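Local coordinates for chitin binding protein (Streptomyces lividans, PDB 5FTZ) that is a copper-dependent lytic polysaccharide monooxygenase of family AA10 that probably binds chitin and cleaves its chains oxidatively, at residues A[16-21]-A[69-74]. Sequence-based numbering, arbitrary orientation.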
ATOM      1  N   ASN A  16      25.121  21.149  -7.039  1.00 12.37           N
ATOM      2  CA  ASN A  16      26.017  20.859  -8.128  1.00 14.12           C
ATOM      3  C   ASN A  16      27.062  21.942  -8.360  1.00 15.79           C
ATOM      4  O   ASN A  16      27.866  21.801  -9.271  1.00 17.53           O
ATOM      5  CB  ASN A  16      25.264  20.396  -9.370  1.00 16.86           C
ATOM      6  CG  ASN A  16      24.655  21.481 -10.120  1.00 16.69           C
ATOM      7  OD1 ASN A  16      24.879  22.671  -9.836  1.00 18.06           O
ATOM      8  ND2 ASN A  16      23.773  21.086 -11.106  1.00 18.10           N
ATOM      9  N   GLY A  17      27.051  22.984  -7.541  1.00 16.02           N
ATOM     10  CA  GLY A  17      28.086  24.004  -7.667  1.00 19.28           C
ATOM     11  C   GLY A  17      27.649  25.189  -8.469  1.00 17.76           C
ATOM     12  O   GLY A  17      28.404  26.154  -8.617  1.00 19.07           O
ATOM     13  N   THR A  18      26.448  25.150  -9.038  1.00 15.36           N
ATOM     14  CA  THR A  18      26.026  26.223  -9.901  1.00 13.95           C
ATOM     15  C   THR A  18      25.668  27.481  -9.119  1.00 14.46           C
ATOM     16  O   THR A  18      25.849  28.592  -9.645  1.00 17.19           O
ATOM     17  CB  THR A  18      24.833  25.789 -10.784  1.00 15.52           C
ATOM     18  OG1 THR A  18      25.238  24.604 -11.527  1.00 18.28           O
ATOM     19  CG2 THR A  18      24.477  26.846 -11.806  1.00 17.80           C
ATOM     20  N   VAL A  19      25.112  27.287  -7.938  1.00 13.60           N
ATOM     21  CA  VAL A  19      24.687  28.356  -7.051  1.00 15.14           C
ATOM     22  C   VAL A  19      25.378  28.124  -5.748  1.00 14.33           C
ATOM     23  O   VAL A  19      25.270  27.049  -5.175  1.00 16.31           O
ATOM     24  CB  VAL A  19      23.135  28.273  -6.846  1.00 15.28           C
ATOM     25  CG1 VAL A  19      22.636  29.144  -5.746  1.00 16.90           C
ATOM     26  CG2 VAL A  19      22.457  28.645  -8.156  1.00 16.98           C
ATOM     27  N   GLY A  20      26.018  29.151  -5.233  1.00 13.85           N
ATOM     28  CA  GLY A  20      26.656  29.062  -3.923  1.00 13.56           C
ATOM     29  C   GLY A  20      25.787  29.605  -2.805  1.00 13.55           C
ATOM     30  O   GLY A  20      24.788  30.291  -3.039  1.00 12.99           O
ATOM     31  N   GLY A  21      26.134  29.327  -1.560  1.00 12.96           N
ATOM     32  CA  GLY A  21      25.520  29.978  -0.414  1.00 13.34           C
ATOM     33  C   GLY A  21      24.205  29.382   0.076  1.00 13.74           C
ATOM     34  O   GLY A  21      23.567  29.961   0.919  1.00 15.39           O
ATOM     35  N   ALA A  69      19.530  36.534  -9.967  1.00 11.39           N
ATOM     36  CA  ALA A  69      18.491  35.625 -10.408  1.00 11.46           C
ATOM     37  C   ALA A  69      18.917  34.152 -10.340  1.00 10.31           C
ATOM     38  O   ALA A  69      20.067  33.785 -10.530  1.00 11.64           O
ATOM     39  CB  ALA A  69      18.106  35.945 -11.841  1.00 14.42           C
ATOM     40  N   TRP A  70      17.978  33.276 -10.010  1.00 10.13           N
ATOM     41  CA  TRP A  70      18.237  31.869 -10.141  1.00 10.42           C
ATOM     42  C   TRP A  70      18.574  31.541 -11.569  1.00 11.02           C
ATOM     43  O   TRP A  70      18.031  32.120 -12.470  1.00 11.78           O
ATOM     44  CB  TRP A  70      17.037  31.016  -9.738  1.00 10.18           C
ATOM     45  CG  TRP A  70      16.683  31.029  -8.270  1.00  9.41           C
ATOM     46  CD1 TRP A  70      15.693  31.749  -7.679  1.00  9.98           C
ATOM     47  CD2 TRP A  70      17.289  30.230  -7.245  1.00  9.49           C
ATOM     48  NE1 TRP A  70      15.672  31.474  -6.361  1.00 10.28           N
ATOM     49  CE2 TRP A  70      16.646  30.553  -6.054  1.00  9.83           C
ATOM     50  CE3 TRP A  70      18.310  29.277  -7.231  1.00  9.46           C
ATOM     51  CZ2 TRP A  70      16.975  29.941  -4.851  1.00  9.84           C
ATOM     52  CZ3 TRP A  70      18.623  28.679  -6.008  1.00 10.05           C
ATOM     53  CH2 TRP A  70      17.969  29.005  -4.875  1.00 10.34           C
ATOM     54  N   PRO A  71      19.505  30.598 -11.780  1.00 11.42           N
ATOM     55  CA  PRO A  71      19.701  30.121 -13.168  1.00 11.26           C
ATOM     56  C   PRO A  71      18.489  29.418 -13.666  1.00 11.84           C
ATOM     57  O   PRO A  71      17.772  28.772 -12.889  1.00 11.55           O
ATOM     58  CB  PRO A  71      20.870  29.140 -13.065  1.00 12.61           C
ATOM     59  CG  PRO A  71      20.932  28.734 -11.679  1.00 14.29           C
ATOM     60  CD  PRO A  71      20.322  29.834 -10.838  1.00 12.40           C
ATOM     61  N   THR A  72      18.266  29.461 -14.972  1.00 11.53           N
ATOM     62  CA  THR A  72      17.053  28.847 -15.541  1.00 13.11           C
ATOM     63  C   THR A  72      17.394  27.871 -16.664  1.00 13.02           C
ATOM     64  O   THR A  72      18.424  28.005 -17.330  1.00 14.53           O
ATOM     65  CB  THR A  72      16.098  29.869 -16.161  1.00 15.25           C
ATOM     66  OG1 THR A  72      16.689  30.450 -17.327  1.00 18.74           O
ATOM     67  CG2 THR A  72      15.714  30.995 -15.254  1.00 14.49           C
ATOM     68  N   THR A  73      16.495  26.924 -16.898  1.00 11.01           N
ATOM     69  CA  THR A  73      16.529  26.029 -18.020  1.00 11.26           C
ATOM     70  C   THR A  73      15.601  26.631 -19.085  1.00 12.49           C
ATOM     71  O   THR A  73      14.422  26.904 -18.831  1.00 10.90           O
ATOM     72  CB  THR A  73      16.050  24.651 -17.632  1.00 13.06           C
ATOM     73  OG1 THR A  73      16.886  24.094 -16.605  1.00 14.10           O
ATOM     74  CG2 THR A  73      16.039  23.671 -18.817  1.00 13.44           C
ATOM     75  N   ARG A  74      16.108  26.837 -20.291  1.00 13.18           N
ATOM     76  CA  ARG A  74      15.297  27.277 -21.417  1.00 14.38           C
ATOM     77  C   ARG A  74      14.445  26.156 -21.939  1.00 13.37           C
ATOM     78  O   ARG A  74      14.935  25.035 -22.136  1.00 15.49           O
ATOM     79  CB  ARG A  74      16.210  27.769 -22.541  1.00 17.63           C
ATOM     80  CG  ARG A  74      16.592  29.234 -22.322  1.00 22.75           C
ATOM     81  CD  ARG A  74      15.635  30.211 -23.047  1.00 26.03           C
TER
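Val-19 presses its two methyl groups against the consecutive residues Trp-70 and Pro-71, one branch to each. CG2, anti to the carbonyl carbon, lies 3.6 Å from CD of Pro-71 and almost as close to the CG of that ring, and this is the tight part of the contact. CG1, anti to the backbone N (chi1 168°), reaches the far six-membered end of the indole, 4.0 Å from CZ3 of Trp-70, with the two side chains crossing at about a right angle. Val-19 thus bridges indole and pyrrolidine, and its burial is completed by neighbours outside the two segments; the attachment is purely apolar, with about 136 Å² buried over both sides. Toward solvent the packing thins out: exposed Thr-18 adds a single methyl, CG2, at 4.0 Å from CG of Pro-71, whose ring is itself partly exposed. The hydroxyl of Thr-18 is turned to its own loop instead. Both OG1 (2.6 Å) and the backbone N (3.0 Å) of Thr-18 bond to OD1 of Asn-16; the N-H lies in the carbonyl plane, whereas the hydroxyl is tilted 31° from it. The N-H bond closes an Asx turn around Gly-17, whose positive phi marks the exit from the preceding helix. Trp-70 is anchored from beyond the contact by NE1 bonding to the carbonyl of Ser-61 and by a cation-pi interaction with Arg-10. Val-13 of helix 10-15 touches Thr-18 and Val-19, and Gln-64 and Pro-65 of a loop pack on Val-19. At the periphery of the LPMO beta-sandwich, the contact therefore joins the loop following helix 10-15 to the approach to strand 73-74, which runs parallel to strand 162-171 in the mixed sheet.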